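Local coordinates for scavenger receptor with C-type lectin type I (Homo sapiens, PDB 2OX8), which binds the leukocyte cell-surface glycan Lewis(x) through a C-type lectin carbohydrate-recognition domain, at residues L40-T45 with K76-T81; S61-L66 with D122-I127; P83-W88 with G113-F118. All blocks are in the same frame, centred on the assembly; numbering follows the deposited sequence.

Overall arrangement
Interaction 2 is the buried one of the three. It joins strands 62-67 and 125-131 in parallel by backbone hydrogen bonds, with indole packing along one face and a zinc-bound histidine on the other. Interactions 1 and 3 are partly buried and set non-regular chain against the same sheet: interaction 1 by interlocked aromatic side chains with no clear hydrogen bond, interaction 3 by one short, nearly straight backbone bond and a T-shaped tryptophan pair. The centres of the three contacts lie about 11 to 13 Å from one another. Val41 pairs with both Gly65 and Ile127, tying interaction 1 to interaction 2, while Trp115 of interaction 3 packs on Ile64 and Leu66 and meets Trp77 edge-to-face.

Interaction 1. Residues L40-T45 with K76-T81; sequences LVFINT and KWLDGT. With ZN (zinc ion), chain F.
Phe42 and Trp77 bring their CA atoms to 6.3 Å where the connection from strand 39-40 to helix 46-55 passes the end of strand 76-77, as the latter enters a type I turn from Trp77 to Gly80. The two side chains slide past each other in opposite directions, and each residue gives a C-H to the other's ring. Phe42 CA lies over the six-membered ring of Trp77, 3.9 Å from its centroid, and Trp77 CB lies over the Phe42 ring, 4.0 Å from that centroid. With the planes 49° apart, the rings themselves neither stack nor meet edge to face. Phe42 CG stands anti to the carbonyl carbon (chi1 -65°), which carries the ring on to the turn, where its CE2 comes within 3.8 Å of Leu78 CB and its far rim reaches the Leu78 and Asp79 backbone nitrogens. Leu78 CD1 extends the apolar line to Leu40 CB at 4.1 Å. On the indole, Ile43 N sits above the outer rim, 3.2 Å from Trp77 CH2. At the solvent side a water bridges Asp79 OD2 and Asn44 ND2, the latter through a weak bond. Phe42 O binds a zinc ion at 2.1 Å, and the carboxylates of Glu48 and Glu129 also coordinate that metal. Dispersion and CH-pi contact thus hold the turn to the connection, beside a metal site probably akin to auxiliary calcium sites of C-type lectin relatives. Zinc would probably polarise the Phe42-Ile43 peptide, whose nitrogen lies over the Trp77 rim.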
loop_
_atom_site.group_PDB
_atom_site.type_symbol
_atom_site.label_atom_id
_atom_site.label_comp_id
_atom_site.label_asym_id
_atom_site.label_seq_id
_atom_site.Cartn_x
_atom_site.Cartn_y
_atom_site.Cartn_z
ATOM N N LEU A 40 -1.721 -0.890 -6.910
ATOM C CA LEU A 40 -1.308 -1.100 -5.546
ATOM C C LEU A 40 -2.588 -0.882 -4.710
ATOM O O LEU A 40 -3.386 0.044 -4.961
ATOM C CB LEU A 40 -0.174 -0.126 -5.202
ATOM C CG LEU A 40 1.213 -0.550 -5.763
ATOM C CD1 LEU A 40 2.176 0.627 -5.777
ATOM C CD2 LEU A 40 1.784 -1.704 -4.913
ATOM N N VAL A 41 -2.789 -1.784 -3.754
ATOM C CA VAL A 41 -3.951 -1.818 -2.887
ATOM C C VAL A 41 -4.364 -0.495 -2.219
ATOM O O VAL A 41 -3.517 0.320 -1.849
ATOM C CB VAL A 41 -3.728 -2.902 -1.800
ATOM C CG1 VAL A 41 -2.632 -2.460 -0.848
ATOM C CG2 VAL A 41 -4.991 -3.187 -1.058
ATOM N N PHE A 42 -5.675 -0.290 -2.097
ATOM C CA PHE A 42 -6.247 0.880 -1.423
ATOM C C PHE A 42 -6.908 0.255 -0.203
ATOM O O PHE A 42 -7.581 -0.778 -0.322
ATOM C CB PHE A 42 -7.356 1.555 -2.243
ATOM C CG PHE A 42 -6.901 2.157 -3.527
ATOM C CD1 PHE A 42 -7.799 2.336 -4.566
ATOM C CD2 PHE A 42 -5.571 2.520 -3.723
ATOM C CE1 PHE A 42 -7.383 2.861 -5.795
ATOM C CE2 PHE A 42 -5.143 3.046 -4.944
ATOM C CZ PHE A 42 -6.056 3.213 -5.983
ATOM N N ILE A 43 -6.710 0.848 0.968
ATOM C CA ILE A 43 -7.326 0.311 2.182
ATOM C C ILE A 43 -8.331 1.341 2.696
ATOM O O ILE A 43 -7.944 2.361 3.267
ATOM C CB ILE A 43 -6.255 0.013 3.232
ATOM C CG1 ILE A 43 -5.334 -1.085 2.693
ATOM C CG2 ILE A 43 -6.905 -0.397 4.544
ATOM C CD1 ILE A 43 -4.006 -1.143 3.363
ATOM N N ASN A 44 -9.618 1.075 2.485
ATOM C CA ASN A 44 -10.633 2.030 2.878
ATOM C C ASN A 44 -11.574 1.743 4.044
ATOM O O ASN A 44 -12.542 2.467 4.244
ATOM C CB ASN A 44 -11.449 2.396 1.652
ATOM C CG ASN A 44 -10.650 3.205 0.668
ATOM O OD1 ASN A 44 -10.145 4.270 1.003
ATOM N ND2 ASN A 44 -10.520 2.699 -0.552
ATOM N N THR A 45 -11.285 0.713 4.822
ATOM C CA THR A 45 -12.120 0.379 5.955
ATOM C C THR A 45 -11.278 -0.433 6.894
ATOM O O THR A 45 -10.328 -1.080 6.466
ATOM C CB THR A 45 -13.330 -0.479 5.534
ATOM O OG1 THR A 45 -12.869 -1.643 4.829
ATOM C CG2 THR A 45 -14.267 0.320 4.638
ATOM N N LYS A 76 -2.707 10.730 -0.819
ATOM C CA LYS A 76 -3.843 10.219 -1.579
ATOM C C LYS A 76 -3.605 8.829 -2.149
ATOM O O LYS A 76 -2.469 8.415 -2.395
ATOM C CB LYS A 76 -4.154 11.144 -2.757
ATOM C CG LYS A 76 -4.615 12.543 -2.420
ATOM C CD LYS A 76 -4.768 13.310 -3.717
ATOM C CE LYS A 76 -5.064 14.783 -3.510
ATOM N NZ LYS A 76 -4.765 15.518 -4.775
ATOM N N TRP A 77 -4.701 8.114 -2.369
ATOM C CA TRP A 77 -4.642 6.791 -2.958
ATOM C C TRP A 77 -4.460 7.061 -4.446
ATOM O O TRP A 77 -4.905 8.105 -4.927
ATOM C CB TRP A 77 -5.952 6.060 -2.710
ATOM C CG TRP A 77 -6.200 5.746 -1.283
ATOM C CD1 TRP A 77 -7.194 6.242 -0.499
ATOM C CD2 TRP A 77 -5.474 4.812 -0.472
ATOM N NE1 TRP A 77 -7.140 5.672 0.753
ATOM C CE2 TRP A 77 -6.094 4.792 0.797
ATOM C CE3 TRP A 77 -4.363 3.988 -0.696
ATOM C CZ2 TRP A 77 -5.642 3.984 1.839
ATOM C CZ3 TRP A 77 -3.913 3.182 0.346
ATOM C CH2 TRP A 77 -4.552 3.189 1.597
ATOM N N LEU A 78 -3.822 6.148 -5.176
ATOM C CA LEU A 78 -3.582 6.354 -6.608
ATOM C C LEU A 78 -4.814 6.765 -7.444
ATOM O O LEU A 78 -4.679 7.099 -8.619
ATOM C CB LEU A 78 -2.966 5.093 -7.228
ATOM C CG LEU A 78 -1.646 4.605 -6.648
ATOM C CD1 LEU A 78 -1.338 3.225 -7.192
ATOM C CD2 LEU A 78 -0.542 5.582 -6.960
ATOM N N ASP A 79 -6.004 6.721 -6.856
ATOM C CA ASP A 79 -7.222 7.105 -7.562
ATOM C C ASP A 79 -7.592 8.564 -7.278
ATOM O O ASP A 79 -8.691 9.001 -7.615
ATOM C CB ASP A 79 -8.387 6.228 -7.114
ATOM C CG ASP A 79 -8.864 6.566 -5.705
ATOM O OD1 ASP A 79 -8.249 7.451 -5.062
ATOM O OD2 ASP A 79 -9.854 5.945 -5.240
ATOM N N GLY A 80 -6.675 9.298 -6.644
ATOM C CA GLY A 80 -6.929 10.689 -6.289
ATOM C C GLY A 80 -7.482 10.886 -4.876
ATOM O O GLY A 80 -7.045 11.772 -4.160
ATOM N N THR A 81 -8.443 10.060 -4.475
ATOM C CA THR A 81 -9.061 10.143 -3.149
ATOM C C THR A 81 -8.095 10.298 -1.963
ATOM O O THR A 81 -6.946 9.863 -2.013
ATOM C CB THR A 81 -9.939 8.898 -2.873
ATOM O OG1 THR A 81 -10.976 8.807 -3.867
ATOM C CG2 THR A 81 -10.566 8.990 -1.473
HETATM ZN ZN ZN F . -9.138 -1.959 -1.084
HETATM O O HOH W 1 -10.818 4.229 -2.701
#

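Interaction 2. Residues S61-L66 with D122-I127; sequences SHWIGL and DVNNFI. With ZN (zinc ion), chain I.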
loop_
_atom_site.group_PDB
_atom_site.type_symbol
_atom_site.label_atom_id
_atom_site.label_comp_id
_atom_site.label_asym_id
_atom_site.label_seq_id
_atom_site.Cartn_x
_atom_site.Cartn_y
_atom_site.Cartn_z
ATOM N N SER A 61 7.688 -6.069 4.579
ATOM C CA SER A 61 6.890 -4.850 4.480
ATOM C C SER A 61 6.327 -4.819 3.042
ATOM O O SER A 61 7.008 -5.253 2.111
ATOM C CB SER A 61 7.802 -3.644 4.725
ATOM O OG SER A 61 7.072 -2.496 5.093
ATOM N N HIS A 62 5.102 -4.323 2.862
ATOM C CA HIS A 62 4.480 -4.258 1.529
ATOM C C HIS A 62 4.049 -2.850 1.121
ATOM O O HIS A 62 3.511 -2.116 1.941
ATOM C CB HIS A 62 3.238 -5.158 1.484
ATOM C CG HIS A 62 3.539 -6.617 1.610
ATOM N ND1 HIS A 62 3.517 -7.475 0.530
ATOM C CD2 HIS A 62 3.897 -7.363 2.681
ATOM C CE1 HIS A 62 3.851 -8.689 0.932
ATOM N NE2 HIS A 62 4.087 -8.648 2.233
ATOM N N TRP A 63 4.262 -2.480 -0.143
ATOM C CA TRP A 63 3.841 -1.156 -0.636
ATOM C C TRP A 63 2.319 -1.118 -0.753
ATOM O O TRP A 63 1.695 -2.125 -1.070
ATOM C CB TRP A 63 4.344 -0.868 -2.051
ATOM C CG TRP A 63 5.779 -0.637 -2.264
ATOM C CD1 TRP A 63 6.600 -1.375 -3.051
ATOM C CD2 TRP A 63 6.574 0.434 -1.740
ATOM N NE1 TRP A 63 7.862 -0.839 -3.056
ATOM C CE2 TRP A 63 7.876 0.274 -2.259
ATOM C CE3 TRP A 63 6.309 1.520 -0.883
ATOM C CZ2 TRP A 63 8.923 1.151 -1.953
ATOM C CZ3 TRP A 63 7.342 2.391 -0.582
ATOM C CH2 TRP A 63 8.642 2.198 -1.120
ATOM N N ILE A 64 1.724 0.045 -0.512
ATOM C CA ILE A 64 0.282 0.216 -0.683
ATOM C C ILE A 64 0.102 1.403 -1.653
ATOM O O ILE A 64 1.030 2.189 -1.842
ATOM C CB ILE A 64 -0.434 0.446 0.667
ATOM C CG1 ILE A 64 0.086 1.692 1.388
ATOM C CG2 ILE A 64 -0.213 -0.753 1.546
ATOM C CD1 ILE A 64 -0.652 1.975 2.729
ATOM N N GLY A 65 -1.055 1.524 -2.292
ATOM C CA GLY A 65 -1.240 2.599 -3.262
ATOM C C GLY A 65 -1.514 3.965 -2.651
ATOM O O GLY A 65 -2.558 4.569 -2.901
ATOM N N LEU A 66 -0.565 4.449 -1.860
ATOM C CA LEU A 66 -0.703 5.716 -1.171
ATOM C C LEU A 66 0.571 6.499 -1.362
ATOM O O LEU A 66 1.678 5.969 -1.176
ATOM C CB LEU A 66 -0.957 5.469 0.319
ATOM C CG LEU A 66 -1.288 6.662 1.221
ATOM C CD1 LEU A 66 -2.404 7.507 0.611
ATOM C CD2 LEU A 66 -1.692 6.142 2.605
ATOM N N ASP A 122 13.186 2.390 -2.829
ATOM C CA ASP A 122 13.589 1.414 -1.831
ATOM C C ASP A 122 12.831 0.174 -2.309
ATOM O O ASP A 122 11.734 0.285 -2.867
ATOM C CB ASP A 122 13.102 1.834 -0.446
ATOM C CG ASP A 122 14.226 2.345 0.444
ATOM O OD1 ASP A 122 15.156 2.996 -0.083
ATOM O OD2 ASP A 122 14.172 2.106 1.675
ATOM N N VAL A 123 13.399 -1.005 -2.107
ATOM C CA VAL A 123 12.741 -2.215 -2.574
ATOM C C VAL A 123 11.885 -2.860 -1.484
ATOM O O VAL A 123 12.291 -2.944 -0.330
ATOM C CB VAL A 123 13.790 -3.230 -3.107
ATOM C CG1 VAL A 123 13.104 -4.408 -3.742
ATOM C CG2 VAL A 123 14.684 -2.560 -4.132
ATOM N N ASN A 124 10.683 -3.286 -1.861
ATOM C CA ASN A 124 9.758 -3.929 -0.938
ATOM C C ASN A 124 8.817 -4.820 -1.714
ATOM O O ASN A 124 8.751 -4.759 -2.940
ATOM C CB ASN A 124 8.887 -2.914 -0.184
ATOM C CG ASN A 124 9.681 -2.020 0.743
ATOM O OD1 ASN A 124 10.122 -0.941 0.344
ATOM N ND2 ASN A 124 9.865 -2.458 1.986
ATOM N N ASN A 125 8.085 -5.647 -0.975
ATOM C CA ASN A 125 7.096 -6.526 -1.556
ATOM C C ASN A 125 5.906 -5.601 -1.711
ATOM O O ASN A 125 5.890 -4.514 -1.126
ATOM C CB ASN A 125 6.770 -7.670 -0.597
ATOM C CG ASN A 125 7.976 -8.563 -0.318
ATOM O OD1 ASN A 125 8.899 -8.179 0.399
ATOM N ND2 ASN A 125 7.977 -9.753 -0.898
ATOM N N PHE A 126 4.908 -6.017 -2.479
ATOM C CA PHE A 126 3.754 -5.169 -2.702
ATOM C C PHE A 126 2.450 -5.939 -2.860
ATOM O O PHE A 126 2.444 -7.132 -3.165
ATOM C CB PHE A 126 4.008 -4.304 -3.941
ATOM C CG PHE A 126 4.315 -5.097 -5.177
ATOM C CD1 PHE A 126 3.299 -5.548 -5.994
ATOM C CD2 PHE A 126 5.627 -5.451 -5.482
ATOM C CE1 PHE A 126 3.572 -6.344 -7.094
ATOM C CE2 PHE A 126 5.913 -6.250 -6.583
ATOM C CZ PHE A 126 4.881 -6.699 -7.391
ATOM N N ILE A 127 1.341 -5.235 -2.652
ATOM C CA ILE A 127 0.019 -5.830 -2.756
ATOM C C ILE A 127 -0.752 -5.214 -3.925
ATOM O O ILE A 127 -0.869 -3.991 -4.035
ATOM C CB ILE A 127 -0.788 -5.614 -1.439
ATOM C CG1 ILE A 127 -0.043 -6.244 -0.264
ATOM C CG2 ILE A 127 -2.179 -6.231 -1.561
ATOM C CD1 ILE A 127 -0.758 -6.079 1.084
HETATM ZN ZN ZN I . 3.880 -10.541 2.984
HETATM O O HOH W 2 4.531 -9.331 5.006
HETATM O O HOH W 3 2.329 -12.301 2.554
#
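Trp63 N donates to Asn125 O at 2.8 Å with an N-H...O angle of 152°, the firmer of two backbone bonds that pair these strands in parallel. Its companion, Asn125 N to Ser61 O, is longer at 3.3 Å. Asn125 thus bonds to the residues before and after His62, as a parallel pair does. The short strand axes diverge by 41°, and the pairing comprises two bridges, His62 with Asn125 and Trp63 with Phe126.

On one face of the sheet, Asn125 CB sits over the His62 imidazole, 3.7 Å from the ring centroid, while Ile127 CG1 approaches the same ring obliquely. His62 turns its NE2 outward to a zinc ion 2.0 Å away, which also holds two waters and Glu60. On the other face, Trp63 CG lies anti to the carbonyl carbon, beside the backbone N, which helps bring the indole back to Asn124. Asn124 CB covers the five-membered ring at 3.9 Å from its centroid. The Asn124 amide crosses the ring steeply, planes 76° apart, and its OD1 lies above the rim 3.3 Å from Trp63 CZ2. Asp122 O touches that same CZ2 at 3.1 Å, but at the edge and in the ring plane. Trp63 CB packs on Phe126 CB.

Farther out, Glu24 O accepts a hydrogen bond from Trp63 NE1, Lys23 NZ is hydrogen-bonded to Asn125 OD1, and Phe126 packs edge-to-face on Phe32 of helix 26-35. Trp63-Ile64-Gly65-Leu66 is the WIGL motif of C-type lectin domains: here its indole touches Phe26 and Ala29 of that helix and Cys106 of strand 106-109, and its glycine centres an inverse gamma turn.

Interaction 3. Residues P83-W88 with G113-F118; sequences PDYKNW and GQWNDF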
loop_
_atom_site.group_PDB
_atom_site.type_symbol
_atom_site.label_atom_id
_atom_site.label_comp_id
_atom_site.label_asym_id
_atom_site.label_seq_id
_atom_site.Cartn_x
_atom_site.Cartn_y
_atom_site.Cartn_z
ATOM N N PRO A 83 -7.416 9.430 2.021
ATOM C CA PRO A 83 -7.941 8.391 2.904
ATOM C C PRO A 83 -8.736 8.828 4.123
ATOM O O PRO A 83 -8.221 9.511 5.004
ATOM C CB PRO A 83 -6.689 7.599 3.281
ATOM C CG PRO A 83 -5.638 8.645 3.295
ATOM C CD PRO A 83 -5.945 9.435 2.037
ATOM N N ASP A 84 -10.008 8.450 4.159
ATOM C CA ASP A 84 -10.794 8.742 5.335
ATOM C C ASP A 84 -10.076 7.810 6.326
ATOM O O ASP A 84 -9.125 8.244 6.984
ATOM C CB ASP A 84 -12.258 8.332 5.138
ATOM C CG ASP A 84 -12.953 9.143 4.052
ATOM O OD1 ASP A 84 -12.723 10.374 3.994
ATOM O OD2 ASP A 84 -13.738 8.554 3.267
ATOM N N TYR A 85 -10.490 6.538 6.385
ATOM C CA TYR A 85 -9.858 5.538 7.254
ATOM C C TYR A 85 -8.342 5.709 7.250
ATOM O O TYR A 85 -7.737 5.915 6.198
ATOM C CB TYR A 85 -10.166 4.112 6.785
ATOM C CG TYR A 85 -9.515 3.058 7.652
ATOM C CD1 TYR A 85 -9.991 2.812 8.946
ATOM C CD2 TYR A 85 -8.377 2.369 7.227
ATOM C CE1 TYR A 85 -9.352 1.923 9.799
ATOM C CE2 TYR A 85 -7.717 1.467 8.080
ATOM C CZ TYR A 85 -8.213 1.257 9.369
ATOM O OH TYR A 85 -7.567 0.432 10.262
ATOM N N LYS A 86 -7.727 5.608 8.422
ATOM C CA LYS A 86 -6.285 5.776 8.523
ATOM C C LYS A 86 -5.648 4.823 9.520
ATOM O O LYS A 86 -6.171 4.627 10.615
ATOM C CB LYS A 86 -5.954 7.209 8.921
ATOM C CG LYS A 86 -6.480 8.239 7.959
ATOM C CD LYS A 86 -5.991 9.609 8.345
ATOM C CE LYS A 86 -6.470 10.647 7.360
ATOM N NZ LYS A 86 -5.890 11.974 7.686
ATOM N N ASN A 87 -4.517 4.231 9.129
ATOM C CA ASN A 87 -3.814 3.302 10.006
ATOM C C ASN A 87 -2.319 3.623 10.061
ATOM O O ASN A 87 -1.465 2.740 9.973
ATOM C CB ASN A 87 -4.027 1.876 9.527
ATOM C CG ASN A 87 -3.566 0.854 10.536
ATOM O OD1 ASN A 87 -3.900 0.947 11.721
ATOM N ND2 ASN A 87 -2.801 -0.136 10.077
ATOM N N TRP A 88 -2.007 4.896 10.226
ATOM C CA TRP A 88 -0.621 5.327 10.285
ATOM C C TRP A 88 0.125 4.949 11.570
ATOM O O TRP A 88 -0.433 4.965 12.666
ATOM C CB TRP A 88 -0.555 6.842 10.114
ATOM C CG TRP A 88 -0.919 7.314 8.769
ATOM C CD1 TRP A 88 -2.032 8.002 8.427
ATOM C CD2 TRP A 88 -0.110 7.234 7.589
ATOM N NE1 TRP A 88 -1.968 8.374 7.110
ATOM C CE2 TRP A 88 -0.797 7.918 6.569
ATOM C CE3 TRP A 88 1.137 6.652 7.298
ATOM C CZ2 TRP A 88 -0.289 8.048 5.275
ATOM C CZ3 TRP A 88 1.646 6.780 6.008
ATOM C CH2 TRP A 88 0.929 7.477 5.010
ATOM N N GLY A 113 0.451 -4.291 10.796
ATOM C CA GLY A 113 -0.640 -3.590 10.151
ATOM C C GLY A 113 -0.555 -2.113 9.832
ATOM O O GLY A 113 -1.141 -1.687 8.840
ATOM N N GLN A 114 0.152 -1.328 10.641
ATOM C CA GLN A 114 0.225 0.112 10.392
ATOM C C GLN A 114 1.012 0.550 9.175
ATOM O O GLN A 114 1.897 -0.166 8.694
ATOM C CB GLN A 114 0.751 0.847 11.620
ATOM C CG GLN A 114 1.862 0.138 12.336
ATOM C CD GLN A 114 1.372 -0.547 13.583
ATOM O OE1 GLN A 114 2.167 -0.976 14.409
ATOM N NE2 GLN A 114 0.055 -0.653 13.730
ATOM N N TRP A 115 0.662 1.733 8.679
ATOM C CA TRP A 115 1.308 2.318 7.508
ATOM C C TRP A 115 2.472 3.205 7.908
ATOM O O TRP A 115 2.401 3.970 8.879
ATOM C CB TRP A 115 0.321 3.150 6.690
ATOM C CG TRP A 115 -0.974 2.471 6.453
ATOM C CD1 TRP A 115 -1.220 1.127 6.491
ATOM C CD2 TRP A 115 -2.219 3.102 6.162
ATOM N NE1 TRP A 115 -2.554 0.878 6.250
ATOM C CE2 TRP A 115 -3.190 2.075 6.040
ATOM C CE3 TRP A 115 -2.614 4.438 5.994
ATOM C CZ2 TRP A 115 -4.527 2.344 5.754
ATOM C CZ3 TRP A 115 -3.941 4.708 5.713
ATOM C CH2 TRP A 115 -4.883 3.665 5.594
ATOM N N ASN A 116 3.538 3.103 7.132
ATOM C CA ASN A 116 4.747 3.853 7.364
ATOM C C ASN A 116 5.057 4.454 6.005
ATOM O O ASN A 116 4.674 3.903 4.976
ATOM C CB ASN A 116 5.850 2.879 7.807
ATOM C CG ASN A 116 7.076 3.581 8.373
ATOM O OD1 ASN A 116 6.963 4.531 9.153
ATOM N ND2 ASN A 116 8.255 3.099 7.998
ATOM N N ASP A 117 5.722 5.598 5.980
ATOM C CA ASP A 117 6.045 6.177 4.699
ATOM C C ASP A 117 7.526 5.980 4.465
ATOM O O ASP A 117 8.350 6.644 5.072
ATOM C CB ASP A 117 5.675 7.661 4.664
ATOM C CG ASP A 117 6.508 8.484 5.599
ATOM O OD1 ASP A 117 6.562 8.126 6.794
ATOM O OD2 ASP A 117 7.104 9.483 5.140
ATOM N N PHE A 118 7.850 5.038 3.594
ATOM C CA PHE A 118 9.226 4.728 3.256
ATOM C C PHE A 118 9.608 5.611 2.087
ATOM O O PHE A 118 8.805 6.427 1.625
ATOM C CB PHE A 118 9.356 3.273 2.797
ATOM C CG PHE A 118 8.602 2.296 3.642
ATOM C CD1 PHE A 118 7.213 2.329 3.696
ATOM C CD2 PHE A 118 9.281 1.328 4.375
ATOM C CE1 PHE A 118 6.514 1.410 4.470
ATOM C CE2 PHE A 118 8.585 0.405 5.153
ATOM C CZ PHE A 118 7.204 0.447 5.199
#
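Tyr85 begins the contact by laying CE2 4.0 Å from Trp115 CZ2, the two side chains running obliquely to each other. At Lys86 it is the backbone that touches: its CA stands 3.8 Å from Trp115 CZ3. Asn87 is held by its backbone and its CB. Its carbonyl O receives Trp115 N at 2.7 Å in a nearly straight bond, 166° at the hydrogen, although the donor is tilted from the carbonyl plane. Asn87 CB rests over the Trp115 five-membered ring, 3.8 Å from its centroid. Trp88 ends the run, its CA 4.5 Å from that of Trp115 at a single bridge. Its CG lies anti to the carbonyl carbon (chi1 -69°), which folds the ring back to receive the edge of Trp115 in a T-shaped pair, planes 77° apart.

Gln49 OE1 accepts from Trp115 NE1, and Gln92 NE2 bonds Asn116 OD1. Trp115-Asn116-Asp117 forms the WND motif of C-type lectins, whose tryptophan packs between residues 85-88 and Ile64 and Leu66 of strand 62-67. In relatives its Asn and Asp ligate the principal calcium beside a Gln-Pro-Asp loop, so this edge is probably the sugar-binding region.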